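Local coordinates for protein CDP-glucose 4,6-dehydratase (Salmonella enterica subsp. enterica serovar Typhi, PDB 1WVG) that catalyses the NAD(+)-dependent dehydration of CDP-D-glucose to CDP-4-dehydro-6-deoxy-D-glucose in the biosynthesis of CDP-3,6-dideoxy-D-mannose for the O-antigen, at residues A[22-27]-A[234-239]. Sequence-based numbering, arbitrary orientation.
Sequences GSWLSL and HVLEPL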
ATOM      1  N   GLY A  22      21.951  -5.425 -27.207  1.00 16.60           N
ATOM      2  CA  GLY A  22      22.317  -4.400 -28.176  1.00 18.90           C
ATOM      3  C   GLY A  22      22.506  -4.908 -29.575  1.00 24.51           C
ATOM      4  O   GLY A  22      22.017  -4.326 -30.561  1.00 24.00           O
ATOM      5  N   SER A  23      23.251  -6.014 -29.635  1.00 20.77           N
ATOM      6  CA  SER A  23      23.562  -6.629 -30.907  1.00 18.43           C
ATOM      7  C   SER A  23      22.330  -7.120 -31.593  1.00 22.17           C
ATOM      8  O   SER A  23      22.142  -6.950 -32.794  1.00 27.60           O
ATOM      9  CB  SER A  23      24.494  -7.803 -30.711  1.00 27.36           C
ATOM     10  OG  SER A  23      25.755  -7.289 -30.388  1.00 32.81           O
ATOM     11  N   TRP A  24      21.478  -7.755 -30.816  1.00 21.99           N
ATOM     12  CA  TRP A  24      20.252  -8.268 -31.411  1.00 25.40           C
ATOM     13  C   TRP A  24      19.370  -7.109 -31.860  1.00 26.18           C
ATOM     14  O   TRP A  24      18.740  -7.122 -32.936  1.00 21.06           O
ATOM     15  CB  TRP A  24      19.511  -9.184 -30.437  1.00 23.50           C
ATOM     16  CG  TRP A  24      19.990 -10.608 -30.353  1.00 20.23           C
ATOM     17  CD1 TRP A  24      20.716 -11.147 -29.344  1.00 23.74           C
ATOM     18  CD2 TRP A  24      19.711 -11.677 -31.257  1.00 19.39           C
ATOM     19  NE1 TRP A  24      20.935 -12.497 -29.557  1.00 26.93           N
ATOM     20  CE2 TRP A  24      20.307 -12.858 -30.723  1.00 25.17           C
ATOM     21  CE3 TRP A  24      19.060 -11.751 -32.478  1.00 20.59           C
ATOM     22  CZ2 TRP A  24      20.230 -14.107 -31.377  1.00 25.14           C
ATOM     23  CZ3 TRP A  24      18.970 -12.984 -33.115  1.00 26.03           C
ATOM     24  CH2 TRP A  24      19.534 -14.154 -32.579  1.00 22.71           C
ATOM     25  N   LEU A  25      19.362  -6.091 -31.018  1.00 19.46           N
ATOM     26  CA  LEU A  25      18.564  -4.932 -31.377  1.00 28.15           C
ATOM     27  C   LEU A  25      19.121  -4.240 -32.610  1.00 29.51           C
ATOM     28  O   LEU A  25      18.407  -3.924 -33.574  1.00 27.85           O
ATOM     29  CB  LEU A  25      18.457  -3.903 -30.214  1.00 27.63           C
ATOM     30  CG  LEU A  25      17.546  -2.722 -30.566  1.00 27.65           C
ATOM     31  CD1 LEU A  25      16.144  -3.204 -30.920  1.00 18.22           C
ATOM     32  CD2 LEU A  25      17.499  -1.719 -29.422  1.00 25.07           C
ATOM     33  N   SER A  26      20.415  -3.971 -32.563  1.00 17.60           N
ATOM     34  CA  SER A  26      20.997  -3.282 -33.719  1.00 23.13           C
ATOM     35  C   SER A  26      20.788  -4.035 -35.035  1.00 22.93           C
ATOM     36  O   SER A  26      20.452  -3.498 -36.103  1.00 25.07           O
ATOM     37  CB  SER A  26      22.462  -2.993 -33.460  1.00 35.80           C
ATOM     38  OG  SER A  26      22.584  -2.297 -32.238  1.00 25.44           O
ATOM     39  N   LEU A  27      20.988  -5.331 -34.941  1.00 20.95           N
ATOM     40  CA  LEU A  27      20.776  -6.162 -36.072  1.00 19.20           C
ATOM     41  C   LEU A  27      19.341  -6.029 -36.584  1.00 27.81           C
ATOM     42  O   LEU A  27      19.080  -5.757 -37.767  1.00 22.27           O
ATOM     43  CB  LEU A  27      21.017  -7.580 -35.629  1.00 19.88           C
ATOM     44  CG  LEU A  27      20.955  -8.506 -36.815  1.00 28.19           C
ATOM     45  CD1 LEU A  27      21.940  -8.005 -37.860  1.00 30.61           C
ATOM     46  CD2 LEU A  27      21.402  -9.892 -36.355  1.00 43.13           C
ATOM     47  N   HIS A 234      12.786 -15.313 -24.493  1.00 19.15           N
ATOM     48  CA  HIS A 234      13.637 -15.114 -25.642  1.00 25.58           C
ATOM     49  C   HIS A 234      13.979 -13.636 -25.748  1.00 32.58           C
ATOM     50  O   HIS A 234      13.118 -12.755 -25.659  1.00 20.92           O
ATOM     51  CB  HIS A 234      12.942 -15.542 -26.970  1.00 26.83           C
ATOM     52  CG  HIS A 234      13.951 -15.703 -28.078  1.00 28.42           C
ATOM     53  ND1 HIS A 234      14.504 -14.612 -28.713  1.00 31.54           N
ATOM     54  CD2 HIS A 234      14.545 -16.820 -28.581  1.00 30.53           C
ATOM     55  CE1 HIS A 234      15.382 -15.066 -29.596  1.00 31.94           C
ATOM     56  NE2 HIS A 234      15.430 -16.395 -29.544  1.00 29.44           N
ATOM     57  N   VAL A 235      15.245 -13.384 -25.989  1.00 23.08           N
ATOM     58  CA  VAL A 235      15.759 -12.039 -26.108  1.00 21.04           C
ATOM     59  C   VAL A 235      14.936 -11.179 -27.056  1.00 19.24           C
ATOM     60  O   VAL A 235      14.827  -9.978 -26.871  1.00 24.17           O
ATOM     61  CB  VAL A 235      17.271 -12.084 -26.478  1.00 23.26           C
ATOM     62  CG1 VAL A 235      17.518 -12.780 -27.815  1.00 23.10           C
ATOM     63  CG2 VAL A 235      17.927 -10.701 -26.446  1.00 23.18           C
ATOM     64  N   LEU A 236      14.373 -11.776 -28.107  1.00 16.57           N
ATOM     65  CA  LEU A 236      13.595 -10.994 -29.094  1.00 18.68           C
ATOM     66  C   LEU A 236      12.267 -10.459 -28.560  1.00 32.11           C
ATOM     67  O   LEU A 236      11.702  -9.495 -29.082  1.00 24.69           O
ATOM     68  CB  LEU A 236      13.357 -11.729 -30.426  1.00 18.32           C
ATOM     69  CG  LEU A 236      14.650 -12.050 -31.184  1.00 21.85           C
ATOM     70  CD1 LEU A 236      14.336 -12.865 -32.432  1.00 19.16           C
ATOM     71  CD2 LEU A 236      15.276 -10.725 -31.602  1.00 24.01           C
ATOM     72  N   GLU A 237      11.766 -11.093 -27.503  1.00 23.99           N
ATOM     73  CA  GLU A 237      10.501 -10.670 -26.914  1.00 20.29           C
ATOM     74  C   GLU A 237      10.438  -9.238 -26.380  1.00 17.33           C
ATOM     75  O   GLU A 237       9.592  -8.450 -26.816  1.00 24.61           O
ATOM     76  CB  GLU A 237      10.033 -11.700 -25.886  1.00 22.21           C
ATOM     77  CG  GLU A 237      10.044 -13.102 -26.524  1.00 25.52           C
ATOM     78  CD  GLU A 237       8.671 -13.559 -26.925  1.00 44.85           C
ATOM     79  OE1 GLU A 237       7.885 -12.856 -27.538  1.00 36.20           O
ATOM     80  OE2 GLU A 237       8.399 -14.770 -26.508  1.00 31.22           O
ATOM     81  N   PRO A 238      11.310  -8.889 -25.433  1.00 19.45           N
ATOM     82  CA  PRO A 238      11.282  -7.550 -24.887  1.00 17.49           C
ATOM     83  C   PRO A 238      11.709  -6.585 -25.964  1.00 19.53           C
ATOM     84  O   PRO A 238      11.163  -5.499 -26.055  1.00 18.95           O
ATOM     85  CB  PRO A 238      12.287  -7.527 -23.743  1.00 21.54           C
ATOM     86  CG  PRO A 238      13.178  -8.756 -23.895  1.00 15.85           C
ATOM     87  CD  PRO A 238      12.469  -9.660 -24.882  1.00 19.38           C
ATOM     88  N   LEU A 239      12.685  -6.999 -26.810  1.00 17.57           N
ATOM     89  CA  LEU A 239      13.114  -6.142 -27.906  1.00 13.74           C
ATOM     90  C   LEU A 239      11.921  -5.639 -28.709  1.00 15.41           C
ATOM     91  O   LEU A 239      11.826  -4.470 -29.057  1.00 21.20           O
ATOM     92  CB  LEU A 239      14.095  -6.857 -28.848  1.00 17.92           C
ATOM     93  CG  LEU A 239      15.476  -6.936 -28.188  1.00 23.87           C
ATOM     94  CD1 LEU A 239      16.573  -7.328 -29.181  1.00 17.47           C
ATOM     95  CD2 LEU A 239      15.765  -5.601 -27.534  1.00 50.85           C
TER
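W24 and L25 of helix 20-31 face L236 and L239 of helix 236-251, the nearest CA atoms being L25 CA and L239 CA, 6.6 Å apart. No hydrogen bond joins 22-27 to 234-239; V235, L236 and L239 pack against W24 and against the backbone and side chain of L25. V235 CG1 lies over one face of the W24 indole, 3.9 Å from the centroid of its five-membered ring and 10° off the normal, which identifies a CH-pi contact. With chi1 at 61°, CG1 sits between backbone N and carbonyl carbon, which places it over the ring. The V235 side chain is about 7 Å from the bound adenosine-5-diphosphoribose. L236 CD2 approaches the six-membered ring obliquely, 4.0 Å from W24 CE3. L239 CD1 reaches the helix backbone itself, 3.6 Å from L25 N and 3.7 Å from W24 CB. H234 ND1 accepts from L236 N in the imidazole plane (2.9 Å, N-H...ND1 angle 171°), a capping bond that probably helps hold the turn carrying V235. The contact thus joins helix 20-31, which follows strand 11-15 of the Rossmann fold, to the helix after strand 232-234 by buried apolar surfaces, while W24 NE1, the indole's polar atom, is satisfied by G199 O.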